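Local coordinates for protein putative pectin lyase (Geobacillus virus E2, PDB 7CHU) that probably serves as the trimeric tailspike of a deep-sea thermophilic bacteriophage, built round a pectate-lyase-like beta-helix that is likely to act on host surface polysaccharide, at residues Asn37-Val41 / Thr52-Asn56; Asn155-Val161 / Cys186-Lys192; Arg335-Ile339 / Val361-Cys365; Arg401-Gln407 / Phe414-Arg419. One frame throughout, in Å; residues are numbered along the deposited sequence.

Contact 1: residues Asn37-Val41 / Thr52-Asn56; sequences NSGSV and TQKHN
Val41 and Gln53 meet at the root of their side chains, CB of Val41 lying 3.9 Å from CB of Gln53, on one face of the sheet. On the other face Lys54 lies over Ser40: Lys54 CG lies 3.6 Å from Ser40 OG, and the bend at chi2 (-123°) then carries CE on past the same hydroxyl toward the carbonyl of Ser38. The amine itself makes a weak bond to Glu36 O. Thr52 slants past Val41, with its OG1 4.1 Å from Val41 CG1. The two segments are the open end of the antiparallel hairpin 40-45/48-54, and a classic beta bulge sets Thr52 and Gln53 together against Val41. There Val41 O receives a firm bond from Thr52 N (3.0 Å) and a weaker one from Gln53 N, while Val41 N donates to Gln53 O at 2.8 Å. A type II turn from Asn37 to Ser40 brings Gly39, at a positive phi of 91°, close against the backbone of His55; His55 N bonds to Gly39 O from well above the carbonyl plane. A water donates to both Ser38 O and His55 O and bridges the segments beyond the last pair, and the His55 ring meets His55 of the third subunit edge-to-face.

Contact 2: residues Asn155-Val161 / Cys186-Lys192; sequences NPVFEFV and CIGVSLK
The firmest bonds between Asn155-Val161 and Cys186-Lys192 are two of 2.8 Å, Val157 N to Ile187 O and Phe160 N to Ser190 O, the second nearly straight at 169°. Ser190 N returns the link to Phe158 O at 2.9 Å, so Ser190 is held by both its amide and its carbonyl, as in a regular parallel pairing. At the corner the pattern slackens: Gly188 O receives only weak bonds, from Val157 N and Phe158 N. A water donates to Phe160 O and also hydrogen-bonds Ser190 OG, which reaches it because OG stands opposite the backbone N (chi1 -174°).

On the face of Phe158 and Phe160, the Phe160 ring runs side by side with Leu191, whose CD2 comes within 3.5 Å of Phe160 CD1 at an oblique angle. Val189 CG1 reaches the same ring at CE1, and the carbonyl oxygen of Ser190 lies at the ring edge, in its plane. On the other face, with Ile187, Glu159 and Ser190, Pro156 places its CB 3.7 Å from Ser190 CB and 3.9 Å from Ile187 CB. Farther along, Val161 CG2 runs alongside the extended Lys192 chain, 4.0 Å from its CB.

Both strands turn a corner here, as successive coils of a right-handed parallel beta-helix do in pectate-lyase-like proteins. Strand 128-130 flanks the first segment, and Lys127, just ahead of that strand, forms a salt bridge with Glu159; strand 212-215 flanks the second, with Leu212 against Val189 and Leu191 and Tyr213 against Ile187 and Ser190.

Contact 3: residues Arg335-Ile339 / Val361-Cys365; sequences RNKII and VIDGC
Strands 337-339 and 361-363 run side by side in parallel, their axes 4.8 Å apart and only 6° from alignment, with Lys337, Ile338 and Ile339 facing Val361, Ile362 and Asp363 in turn. This is the stacking of successive coils in a parallel beta-helix, and strands 315-317 and 385-387 continue it on the two flanks. Three bonds of much the same length hold the pair: Val361 N to Asn336 O, Ile338 N to Val361 O at 2.9 Å, and Asp363 N to Ile338 O.

Ile338 packs on the face it shares with Ile362, its CB 4.3 Å from Ile362 CG1. Its CG2, opposite the backbone N, points instead to the sulfur of Cys365, which approaches from beyond the turn at Gly364. On the other face Ile339 slants across Asp363, with CG1 4.1 Å from the CB of the aspartate. Asp363 continues to a cluster in which its carboxylate oxygens lie close to Asp363 of the second and third subunits; so near an approach of like groups would probably favour a shared proton or raised pKa.

Lys337 stands on this same face and folds back at its end (chi4 58°), putting NZ 3.0 Å from Arg335 O in its own segment. Its stronger partner is Asp342 of the second subunit, which also takes a salt bridge from Arg335, so the coil face here is a trimer interface. Between the two strands, SG of Cys365 rests 3.3 Å from the carbonyl oxygen of Ile338.

Contact 4: residues Arg401-Gln407 / Phe414-Arg419; sequences RSYILDQ and FQNVYR
Ser402 OG donates to Gln415 OE1 over 2.6 Å, in the plane of the amide carbonyl and on a lone pair. The same hydroxyl receives a bond from a water, 2.9 Å away, that also accepts from Arg401 N and Gln415 NE2, so the amide of Gln415 is fixed at both ends. The Gln415 chain, bent at chi2 (61°), brings this amide back toward the partner strand. Ser402 and Gln415 belong to the antiparallel beta hairpin 402-407/410-415, beyond the parallel coils, with Arg401 just before its first strand. Tyr403 and Phe414 form a hydrogen-bonded pair, bonded both ways at 2.9 Å between Tyr403 N and Phe414 O and between Phe414 N and Tyr403 O, and Asn416 N continues the pairing to Arg401 O.

After Asn416 the chain swings away and returns as strand 418-420, which brings a second aromatic to Tyr403. Tyr418 presents its edge to the Tyr403 face in an offset edge-to-face stack, centroids 5.4 Å apart and planes at 74°; Arg395 makes cation-pi contacts with both rings. Leu405 fills the angle between the two strands: CD2 reaches Phe414 CG at 3.7 Å, crossing that side chain at about a right angle, while CD1 touches the backbone of Tyr418 and Arg419. Gln407 CG packs on the far end of the Phe414 ring.

Arg401 lies alongside Asn416, guanidinium and amide planes nearly perpendicular, and its charge is met by Asp440 of the second subunit. At the edge of the Tyr403 ring, Val417 O sits 3.3 Å from CD2.

Overall arrangement
From the N terminus the four contacts follow one another in series, none nested or crossed. Contact 1 closes the short hairpin loop of the N-terminal sheet, about 63 Å from the centre of the chain, and helix 60-70 follows it toward the body. Contact 2 then closes one coil of the beta-helix, and contact 3 closes a later one, their centres about 32 Å apart. Contact 4 closes a tight hairpin in the antiparallel region that follows the coils, with its centre about 19 Å from that of contact 3. Contacts 1, 3 and 4 also touch neighbouring subunits, whereas no other chain reaches contact 2.

Contact 1: residues Asn37-Val41 / Thr52-Asn56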
loop_
_atom_site.group_PDB
_atom_site.type_symbol
_atom_site.label_atom_id
_atom_site.label_comp_id
_atom_site.label_asym_id
_atom_site.label_seq_id
_atom_site.Cartn_x
_atom_site.Cartn_y
_atom_site.Cartn_z
ATOM N N ASN A 37 -18.328 39.205 -51.475
ATOM C CA ASN A 37 -18.347 37.837 -51.956
ATOM C C ASN A 37 -16.981 37.158 -51.893
ATOM O O ASN A 37 -16.853 36.028 -52.372
ATOM C CB ASN A 37 -18.882 37.798 -53.390
ATOM C CG ASN A 37 -19.486 36.461 -53.738
ATOM O OD1 ASN A 37 -20.347 35.948 -53.007
ATOM N ND2 ASN A 37 -19.036 35.874 -54.845
ATOM N N SER A 38 -15.963 37.795 -51.320
ATOM C CA SER A 38 -14.669 37.135 -51.215
ATOM C C SER A 38 -14.799 35.864 -50.383
ATOM O O SER A 38 -15.559 35.812 -49.411
ATOM C CB SER A 38 -13.632 38.079 -50.608
ATOM O OG SER A 38 -13.448 39.230 -51.420
ATOM N N GLY A 39 -14.074 34.823 -50.793
ATOM C CA GLY A 39 -14.129 33.530 -50.139
ATOM C C GLY A 39 -15.152 32.571 -50.707
ATOM O O GLY A 39 -15.144 31.393 -50.338
ATOM N N SER A 40 -16.020 33.031 -51.604
ATOM C CA SER A 40 -16.998 32.147 -52.216
ATOM C C SER A 40 -16.304 31.135 -53.114
ATOM O O SER A 40 -15.337 31.458 -53.813
ATOM C CB SER A 40 -18.020 32.968 -53.005
ATOM O OG SER A 40 -18.631 33.938 -52.166
ATOM N N VAL A 41 -16.791 29.895 -53.062
ATOM C CA VAL A 41 -16.230 28.770 -53.799
ATOM C C VAL A 41 -17.317 28.260 -54.738
ATOM O O VAL A 41 -18.444 27.988 -54.303
ATOM C CB VAL A 41 -15.733 27.663 -52.852
ATOM C CG1 VAL A 41 -15.414 26.391 -53.608
ATOM C CG2 VAL A 41 -14.501 28.133 -52.085
ATOM N N THR A 52 -21.052 26.659 -53.866
ATOM C CA THR A 52 -21.147 25.519 -52.956
ATOM C C THR A 52 -20.572 25.787 -51.574
ATOM O O THR A 52 -21.081 25.237 -50.588
ATOM C CB THR A 52 -20.437 24.291 -53.545
ATOM O OG1 THR A 52 -19.015 24.500 -53.537
ATOM C CG2 THR A 52 -20.911 24.024 -54.968
ATOM N N GLN A 53 -19.515 26.593 -51.462
ATOM C CA GLN A 53 -18.861 26.793 -50.174
ATOM C C GLN A 53 -18.467 28.256 -50.034
ATOM O O GLN A 53 -18.404 29.000 -51.015
ATOM C CB GLN A 53 -17.635 25.874 -50.012
ATOM C CG GLN A 53 -17.920 24.394 -50.286
ATOM C CD GLN A 53 -16.685 23.511 -50.193
ATOM O OE1 GLN A 53 -16.110 23.357 -49.124
ATOM N NE2 GLN A 53 -16.297 22.903 -51.308
ATOM N N LYS A 54 -18.209 28.669 -48.793
ATOM C CA LYS A 54 -17.884 30.065 -48.533
ATOM C C LYS A 54 -17.093 30.180 -47.241
ATOM O O LYS A 54 -17.492 29.626 -46.215
ATOM C CB LYS A 54 -19.153 30.914 -48.445
ATOM C CG LYS A 54 -19.010 32.322 -48.970
ATOM C CD LYS A 54 -19.361 33.361 -47.913
ATOM C CE LYS A 54 -19.149 34.787 -48.448
ATOM N NZ LYS A 54 -19.163 35.817 -47.361
ATOM N N HIS A 55 -15.983 30.904 -47.294
ATOM C CA HIS A 55 -15.231 31.267 -46.103
ATOM C C HIS A 55 -15.615 32.682 -45.667
ATOM O O HIS A 55 -15.394 33.645 -46.411
ATOM C CB HIS A 55 -13.731 31.173 -46.374
ATOM C CG HIS A 55 -12.899 31.757 -45.281
ATOM N ND1 HIS A 55 -12.437 31.004 -44.223
ATOM C CD2 HIS A 55 -12.471 33.026 -45.063
ATOM C CE1 HIS A 55 -11.741 31.783 -43.409
ATOM N NE2 HIS A 55 -11.750 33.014 -43.894
ATOM N N ASN A 56 -16.174 32.810 -44.460
ATOM C CA ASN A 56 -16.565 34.104 -43.905
ATOM C C ASN A 56 -15.483 34.581 -42.940
ATOM O O ASN A 56 -15.272 33.960 -41.888
ATOM C CB ASN A 56 -17.923 34.017 -43.193
ATOM C CG ASN A 56 -18.380 35.368 -42.579
ATOM O OD1 ASN A 56 -17.602 36.323 -42.441
ATOM N ND2 ASN A 56 -19.661 35.442 -42.228
HETATM O O HOH W 1 -14.497 36.121 -46.489
#

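Contact 2: residues Asn155-Val161 / Cys186-Lys192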
loop_
_atom_site.group_PDB
_atom_site.type_symbol
_atom_site.label_atom_id
_atom_site.label_comp_id
_atom_site.label_asym_id
_atom_site.label_seq_id
_atom_site.Cartn_x
_atom_site.Cartn_y
_atom_site.Cartn_z
ATOM N N ASN A 155 23.876 22.882 -10.443
ATOM C CA ASN A 155 22.521 23.391 -10.284
ATOM C C ASN A 155 21.494 22.332 -10.658
ATOM O O ASN A 155 21.803 21.381 -11.380
ATOM C CB ASN A 155 22.295 24.628 -11.156
ATOM C CG ASN A 155 22.637 25.929 -10.430
ATOM O OD1 ASN A 155 22.841 25.944 -9.216
ATOM N ND2 ASN A 155 22.705 27.023 -11.180
ATOM N N PRO A 156 20.257 22.487 -10.194
ATOM C CA PRO A 156 19.191 21.570 -10.614
ATOM C C PRO A 156 18.659 21.922 -11.996
ATOM O O PRO A 156 18.798 23.049 -12.469
ATOM C CB PRO A 156 18.112 21.761 -9.544
ATOM C CG PRO A 156 18.374 23.116 -8.956
ATOM C CD PRO A 156 19.858 23.325 -9.045
ATOM N N VAL A 157 18.067 20.914 -12.650
ATOM C CA VAL A 157 17.354 21.153 -13.903
ATOM C C VAL A 157 16.073 21.924 -13.621
ATOM O O VAL A 157 15.814 22.978 -14.215
ATOM C CB VAL A 157 17.058 19.824 -14.625
ATOM C CG1 VAL A 157 16.332 20.084 -15.930
ATOM C CG2 VAL A 157 18.325 19.077 -14.915
ATOM N N PHE A 158 15.272 21.430 -12.673
ATOM C CA PHE A 158 14.082 22.121 -12.189
ATOM C C PHE A 158 14.296 22.446 -10.719
ATOM O O PHE A 158 14.425 21.530 -9.901
ATOM C CB PHE A 158 12.824 21.256 -12.336
ATOM C CG PHE A 158 12.386 21.040 -13.746
ATOM C CD1 PHE A 158 12.147 22.119 -14.591
ATOM C CD2 PHE A 158 12.172 19.754 -14.222
ATOM C CE1 PHE A 158 11.717 21.911 -15.893
ATOM C CE2 PHE A 158 11.740 19.542 -15.517
ATOM C CZ PHE A 158 11.518 20.613 -16.357
ATOM N N GLU A 159 14.249 23.737 -10.378
ATOM C CA GLU A 159 14.305 24.200 -8.998
ATOM C C GLU A 159 12.921 24.693 -8.581
ATOM O O GLU A 159 12.429 25.697 -9.118
ATOM C CB GLU A 159 15.352 25.316 -8.836
ATOM C CG GLU A 159 15.594 25.711 -7.368
ATOM C CD GLU A 159 16.469 26.984 -7.183
ATOM O OE1 GLU A 159 16.394 27.924 -8.005
ATOM O OE2 GLU A 159 17.223 27.057 -6.189
ATOM N N PHE A 160 12.309 24.009 -7.609
ATOM C CA PHE A 160 11.079 24.450 -6.957
ATOM C C PHE A 160 11.486 25.038 -5.612
ATOM O O PHE A 160 11.991 24.315 -4.751
ATOM C CB PHE A 160 10.081 23.299 -6.732
ATOM C CG PHE A 160 9.546 22.642 -7.993
ATOM C CD1 PHE A 160 10.307 21.696 -8.671
ATOM C CD2 PHE A 160 8.268 22.945 -8.471
ATOM C CE1 PHE A 160 9.812 21.079 -9.813
ATOM C CE2 PHE A 160 7.763 22.337 -9.606
ATOM C CZ PHE A 160 8.548 21.409 -10.289
ATOM N N VAL A 161 11.256 26.337 -5.419
ATOM C CA VAL A 161 11.575 27.019 -4.163
ATOM C C VAL A 161 10.737 28.294 -4.149
ATOM O O VAL A 161 10.575 28.909 -5.206
ATOM C CB VAL A 161 13.083 27.323 -4.056
ATOM C CG1 VAL A 161 13.540 28.314 -5.161
ATOM C CG2 VAL A 161 13.466 27.888 -2.687
ATOM N N CYS A 186 24.765 17.870 -12.389
ATOM C CA CYS A 186 23.533 18.615 -12.154
ATOM C C CYS A 186 22.663 17.821 -11.189
ATOM O O CYS A 186 22.803 16.602 -11.074
ATOM C CB CYS A 186 22.775 18.911 -13.456
ATOM S SG CYS A 186 22.141 17.418 -14.287
ATOM N N ILE A 187 21.797 18.526 -10.460
ATOM C CA ILE A 187 20.710 17.916 -9.703
ATOM C C ILE A 187 19.527 17.754 -10.657
ATOM O O ILE A 187 19.279 18.627 -11.486
ATOM C CB ILE A 187 20.342 18.785 -8.483
ATOM C CG1 ILE A 187 21.526 18.852 -7.495
ATOM C CG2 ILE A 187 19.038 18.267 -7.798
ATOM C CD1 ILE A 187 21.432 20.007 -6.507
ATOM N N GLY A 188 18.816 16.636 -10.578
ATOM C CA GLY A 188 17.683 16.480 -11.470
ATOM C C GLY A 188 16.566 17.417 -11.093
ATOM O O GLY A 188 16.146 18.264 -11.888
ATOM N N VAL A 189 16.085 17.287 -9.862
ATOM C CA VAL A 189 14.972 18.082 -9.360
ATOM C C VAL A 189 15.329 18.501 -7.950
ATOM O O VAL A 189 15.761 17.664 -7.145
ATOM C CB VAL A 189 13.643 17.293 -9.350
ATOM C CG1 VAL A 189 12.536 18.103 -8.664
ATOM C CG2 VAL A 189 13.252 16.863 -10.758
ATOM N N SER A 190 15.143 19.778 -7.650
ATOM C CA SER A 190 15.352 20.321 -6.316
ATOM C C SER A 190 14.042 20.847 -5.765
ATOM O O SER A 190 13.370 21.648 -6.428
ATOM C CB SER A 190 16.386 21.448 -6.340
ATOM O OG SER A 190 16.693 21.870 -5.027
ATOM N N LEU A 191 13.717 20.443 -4.533
ATOM C CA LEU A 191 12.500 20.841 -3.832
ATOM C C LEU A 191 12.881 21.471 -2.499
ATOM O O LEU A 191 13.649 20.882 -1.731
ATOM C CB LEU A 191 11.556 19.635 -3.592
ATOM C CG LEU A 191 11.182 18.709 -4.763
ATOM C CD1 LEU A 191 10.172 17.607 -4.319
ATOM C CD2 LEU A 191 10.605 19.495 -5.943
ATOM N N LYS A 192 12.353 22.664 -2.216
ATOM C CA LYS A 192 12.712 23.342 -0.977
ATOM C C LYS A 192 11.543 24.182 -0.496
ATOM O O LYS A 192 10.990 24.958 -1.279
ATOM C CB LYS A 192 13.943 24.242 -1.164
ATOM C CG LYS A 192 14.332 25.023 0.100
ATOM C CD LYS A 192 15.695 25.669 -0.057
ATOM C CE LYS A 192 16.073 26.449 1.188
ATOM N NZ LYS A 192 17.503 26.910 1.115
HETATM O O HOH W 2 14.791 23.815 -4.282
#

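Contact 3: residues Arg335-Ile339 / Val361-Cys365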
loop_
_atom_site.group_PDB
_atom_site.type_symbol
_atom_site.label_atom_id
_atom_site.label_comp_id
_atom_site.label_asym_id
_atom_site.label_seq_id
_atom_site.Cartn_x
_atom_site.Cartn_y
_atom_site.Cartn_z
ATOM N N ARG A 335 12.000 5.060 16.591
ATOM C CA ARG A 335 10.621 4.688 16.240
ATOM C C ARG A 335 10.431 4.555 14.731
ATOM O O ARG A 335 9.342 4.773 14.207
ATOM C CB ARG A 335 9.603 5.684 16.813
ATOM C CG ARG A 335 9.738 5.973 18.314
ATOM C CD ARG A 335 8.377 5.992 19.024
ATOM N NE ARG A 335 7.399 6.915 18.425
ATOM C CZ ARG A 335 7.360 8.229 18.678
ATOM N NH1 ARG A 335 8.250 8.781 19.493
ATOM N NH2 ARG A 335 6.449 9.010 18.104
ATOM N N ASN A 336 11.477 4.209 14.009
ATOM C CA ASN A 336 11.237 3.846 12.636
ATOM C C ASN A 336 10.635 2.451 12.584
ATOM O O ASN A 336 10.769 1.649 13.527
ATOM C CB ASN A 336 12.524 3.956 11.836
ATOM C CG ASN A 336 13.141 5.343 11.947
ATOM O OD1 ASN A 336 12.604 6.311 11.394
ATOM N ND2 ASN A 336 14.231 5.459 12.704
ATOM N N LYS A 337 9.942 2.173 11.483
ATOM C CA LYS A 337 9.187 0.935 11.315
ATOM C C LYS A 337 9.591 0.269 10.007
ATOM O O LYS A 337 9.413 0.844 8.923
ATOM C CB LYS A 337 7.686 1.222 11.349
ATOM C CG LYS A 337 7.264 1.735 12.723
ATOM C CD LYS A 337 5.891 2.351 12.719
ATOM C CE LYS A 337 5.534 2.906 14.120
ATOM N NZ LYS A 337 6.520 3.928 14.620
ATOM N N ILE A 338 10.143 -0.932 10.122
ATOM C CA ILE A 338 10.587 -1.761 9.009
ATOM C C ILE A 338 9.664 -2.974 9.029
ATOM O O ILE A 338 9.825 -3.888 9.849
ATOM C CB ILE A 338 12.064 -2.171 9.135
ATOM C CG1 ILE A 338 12.965 -1.009 9.634
ATOM C CG2 ILE A 338 12.582 -2.793 7.821
ATOM C CD1 ILE A 338 13.095 0.088 8.657
ATOM N N ILE A 339 8.643 -2.967 8.179
ATOM C CA ILE A 339 7.535 -3.916 8.283
ATOM C C ILE A 339 7.332 -4.591 6.938
ATOM O O ILE A 339 7.081 -3.912 5.931
ATOM C CB ILE A 339 6.238 -3.219 8.738
ATOM C CG1 ILE A 339 6.354 -2.765 10.201
ATOM C CG2 ILE A 339 5.026 -4.139 8.527
ATOM C CD1 ILE A 339 5.112 -2.064 10.708
ATOM N N VAL A 361 11.157 -0.794 15.149
ATOM C CA VAL A 361 10.510 -2.101 15.040
ATOM C C VAL A 361 10.919 -2.730 13.719
ATOM O O VAL A 361 10.907 -2.061 12.678
ATOM C CB VAL A 361 8.974 -1.999 15.122
ATOM C CG1 VAL A 361 8.374 -3.424 15.158
ATOM C CG2 VAL A 361 8.547 -1.204 16.327
ATOM N N ILE A 362 11.267 -4.008 13.761
ATOM C CA ILE A 362 11.474 -4.833 12.574
ATOM C C ILE A 362 10.433 -5.946 12.668
ATOM O O ILE A 362 10.560 -6.849 13.503
ATOM C CB ILE A 362 12.891 -5.419 12.509
ATOM C CG1 ILE A 362 13.946 -4.302 12.423
ATOM C CG2 ILE A 362 12.975 -6.425 11.373
ATOM C CD1 ILE A 362 15.353 -4.745 12.783
ATOM N N ASP A 363 9.420 -5.916 11.813
ATOM C CA ASP A 363 8.262 -6.780 11.985
ATOM C C ASP A 363 7.818 -7.410 10.665
ATOM O O ASP A 363 7.656 -6.711 9.658
ATOM C CB ASP A 363 7.112 -5.989 12.611
ATOM C CG ASP A 363 5.886 -6.846 12.842
ATOM O OD1 ASP A 363 4.800 -6.494 12.335
ATOM O OD2 ASP A 363 6.010 -7.896 13.519
ATOM N N GLY A 364 7.601 -8.729 10.676
ATOM C CA GLY A 364 7.151 -9.414 9.476
ATOM C C GLY A 364 8.140 -9.412 8.328
ATOM O O GLY A 364 7.735 -9.571 7.171
ATOM N N CYS A 365 9.425 -9.228 8.605
ATOM C CA CYS A 365 10.432 -9.158 7.552
ATOM C C CYS A 365 11.080 -10.515 7.358
ATOM O O CYS A 365 10.983 -11.398 8.211
ATOM C CB CYS A 365 11.525 -8.127 7.882
ATOM S SG CYS A 365 10.942 -6.417 8.007
#

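Contact 4: residues Arg401-Gln407 / Phe414-Arg419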
loop_
_atom_site.group_PDB
_atom_site.type_symbol
_atom_site.label_atom_id
_atom_site.label_comp_id
_atom_site.label_asym_id
_atom_site.label_seq_id
_atom_site.Cartn_x
_atom_site.Cartn_y
_atom_site.Cartn_z
ATOM N N ARG A 401 17.643 -7.334 25.441
ATOM C CA ARG A 401 18.319 -8.632 25.509
ATOM C C ARG A 401 17.378 -9.753 25.961
ATOM O O ARG A 401 17.817 -10.751 26.555
ATOM C CB ARG A 401 19.552 -8.545 26.404
ATOM C CG ARG A 401 20.645 -7.667 25.801
ATOM C CD ARG A 401 21.754 -7.338 26.815
ATOM N NE ARG A 401 21.323 -6.312 27.760
ATOM C CZ ARG A 401 21.087 -6.542 29.049
ATOM N NH1 ARG A 401 21.252 -7.766 29.550
ATOM N NH2 ARG A 401 20.693 -5.544 29.834
ATOM N N SER A 402 16.095 -9.610 25.642
ATOM C CA SER A 402 15.051 -10.587 25.948
ATOM C C SER A 402 14.593 -11.246 24.648
ATOM O O SER A 402 14.146 -10.550 23.729
ATOM C CB SER A 402 13.858 -9.905 26.640
ATOM O OG SER A 402 14.240 -9.266 27.859
ATOM N N TYR A 403 14.725 -12.571 24.550
ATOM C CA TYR A 403 14.585 -13.254 23.265
ATOM C C TYR A 403 13.656 -14.452 23.350
ATOM O O TYR A 403 13.735 -15.252 24.287
ATOM C CB TYR A 403 15.939 -13.751 22.720
ATOM C CG TYR A 403 17.035 -12.724 22.710
ATOM C CD1 TYR A 403 16.925 -11.565 21.955
ATOM C CD2 TYR A 403 18.185 -12.919 23.446
ATOM C CE1 TYR A 403 17.934 -10.625 21.945
ATOM C CE2 TYR A 403 19.184 -11.991 23.449
ATOM C CZ TYR A 403 19.070 -10.852 22.685
ATOM O OH TYR A 403 20.094 -9.930 22.692
ATOM N N ILE A 404 12.793 -14.584 22.347
ATOM C CA ILE A 404 12.117 -15.841 22.029
ATOM C C ILE A 404 12.792 -16.372 20.776
ATOM O O ILE A 404 12.822 -15.691 19.743
ATOM C CB ILE A 404 10.607 -15.647 21.806
ATOM C CG1 ILE A 404 9.956 -15.083 23.077
ATOM C CG2 ILE A 404 9.951 -16.966 21.404
ATOM C CD1 ILE A 404 8.501 -14.853 22.952
ATOM N N LEU A 405 13.321 -17.582 20.846
ATOM C CA LEU A 405 14.184 -18.038 19.773
ATOM C C LEU A 405 14.069 -19.542 19.570
ATOM O O LEU A 405 13.492 -20.283 20.379
ATOM C CB LEU A 405 15.641 -17.637 20.047
ATOM C CG LEU A 405 16.343 -18.461 21.143
ATOM C CD1 LEU A 405 17.834 -18.563 20.826
ATOM C CD2 LEU A 405 16.075 -17.865 22.529
ATOM N N ASP A 406 14.580 -19.958 18.424
ATOM C CA ASP A 406 14.808 -21.357 18.093
ATOM C C ASP A 406 16.173 -21.737 18.663
ATOM O O ASP A 406 17.196 -21.201 18.229
ATOM C CB ASP A 406 14.768 -21.527 16.575
ATOM C CG ASP A 406 15.030 -22.960 16.122
ATOM O OD1 ASP A 406 15.313 -23.848 16.966
ATOM O OD2 ASP A 406 14.947 -23.193 14.900
ATOM N N GLN A 407 16.195 -22.649 19.626
ATOM C CA GLN A 407 17.454 -23.085 20.236
ATOM C C GLN A 407 17.672 -24.542 19.834
ATOM O O GLN A 407 17.238 -25.463 20.521
ATOM C CB GLN A 407 17.442 -22.902 21.754
ATOM C CG GLN A 407 18.857 -22.777 22.380
ATOM C CD GLN A 407 19.685 -24.037 22.231
ATOM O OE1 GLN A 407 19.625 -24.932 23.073
ATOM N NE2 GLN A 407 20.411 -24.141 21.135
ATOM N N PHE A 414 14.913 -16.780 26.434
ATOM C CA PHE A 414 16.257 -16.538 26.940
ATOM C C PHE A 414 16.417 -15.076 27.339
ATOM O O PHE A 414 15.896 -14.172 26.676
ATOM C CB PHE A 414 17.331 -16.866 25.885
ATOM C CG PHE A 414 17.738 -18.318 25.814
ATOM C CD1 PHE A 414 17.104 -19.300 26.569
ATOM C CD2 PHE A 414 18.761 -18.694 24.950
ATOM C CE1 PHE A 414 17.520 -20.635 26.489
ATOM C CE2 PHE A 414 19.185 -20.026 24.846
ATOM C CZ PHE A 414 18.562 -21.000 25.620
ATOM N N GLN A 415 17.192 -14.855 28.399
ATOM C CA GLN A 415 17.533 -13.522 28.874
ATOM C C GLN A 415 19.053 -13.375 28.858
ATOM O O GLN A 415 19.760 -14.110 29.558
ATOM C CB GLN A 415 16.957 -13.297 30.275
ATOM C CG GLN A 415 17.219 -11.909 30.826
ATOM C CD GLN A 415 16.583 -10.807 29.959
ATOM O OE1 GLN A 415 15.482 -10.977 29.432
ATOM N NE2 GLN A 415 17.285 -9.678 29.813
ATOM N N ASN A 416 19.552 -12.457 28.028
ATOM C CA ASN A 416 20.979 -12.133 27.931
ATOM C C ASN A 416 21.794 -13.278 27.337
ATOM O O ASN A 416 22.961 -13.466 27.692
ATOM C CB ASN A 416 21.580 -11.715 29.281
ATOM C CG ASN A 416 22.946 -11.034 29.126
ATOM O OD1 ASN A 416 23.211 -10.363 28.117
ATOM N ND2 ASN A 416 23.832 -11.237 30.109
ATOM N N VAL A 417 21.195 -14.051 26.438
ATOM C CA VAL A 417 21.927 -15.086 25.715
ATOM C C VAL A 417 21.073 -15.501 24.535
ATOM O O VAL A 417 19.844 -15.524 24.626
ATOM C CB VAL A 417 22.261 -16.297 26.620
ATOM C CG1 VAL A 417 20.957 -16.948 27.142
ATOM C CG2 VAL A 417 23.099 -17.333 25.855
ATOM N N TYR A 418 21.728 -15.842 23.430
ATOM C CA TYR A 418 21.015 -16.359 22.270
ATOM C C TYR A 418 21.952 -17.269 21.494
ATOM O O TYR A 418 23.170 -17.149 21.593
ATOM C CB TYR A 418 20.467 -15.222 21.371
ATOM C CG TYR A 418 21.513 -14.334 20.712
ATOM C CD1 TYR A 418 22.035 -13.218 21.375
ATOM C CD2 TYR A 418 21.963 -14.602 19.421
ATOM C CE1 TYR A 418 22.984 -12.382 20.761
ATOM C CE2 TYR A 418 22.906 -13.792 18.805
ATOM C CZ TYR A 418 23.408 -12.687 19.471
ATOM O OH TYR A 418 24.339 -11.901 18.842
ATOM N N ARG A 419 21.374 -18.185 20.716
ATOM C CA ARG A 419 22.171 -19.104 19.914
ATOM C C ARG A 419 22.516 -18.496 18.558
ATOM O O ARG A 419 21.634 -18.010 17.837
ATOM C CB ARG A 419 21.449 -20.431 19.708
ATOM C CG ARG A 419 22.219 -21.345 18.737
ATOM C CD ARG A 419 21.781 -22.764 18.825
ATOM N NE ARG A 419 22.628 -23.654 18.032
ATOM C CZ ARG A 419 22.697 -24.963 18.214
ATOM N NH1 ARG A 419 21.981 -25.540 19.182
ATOM N NH2 ARG A 419 23.489 -25.693 17.434
HETATM O O HOH W 3 16.512 -7.478 28.047
#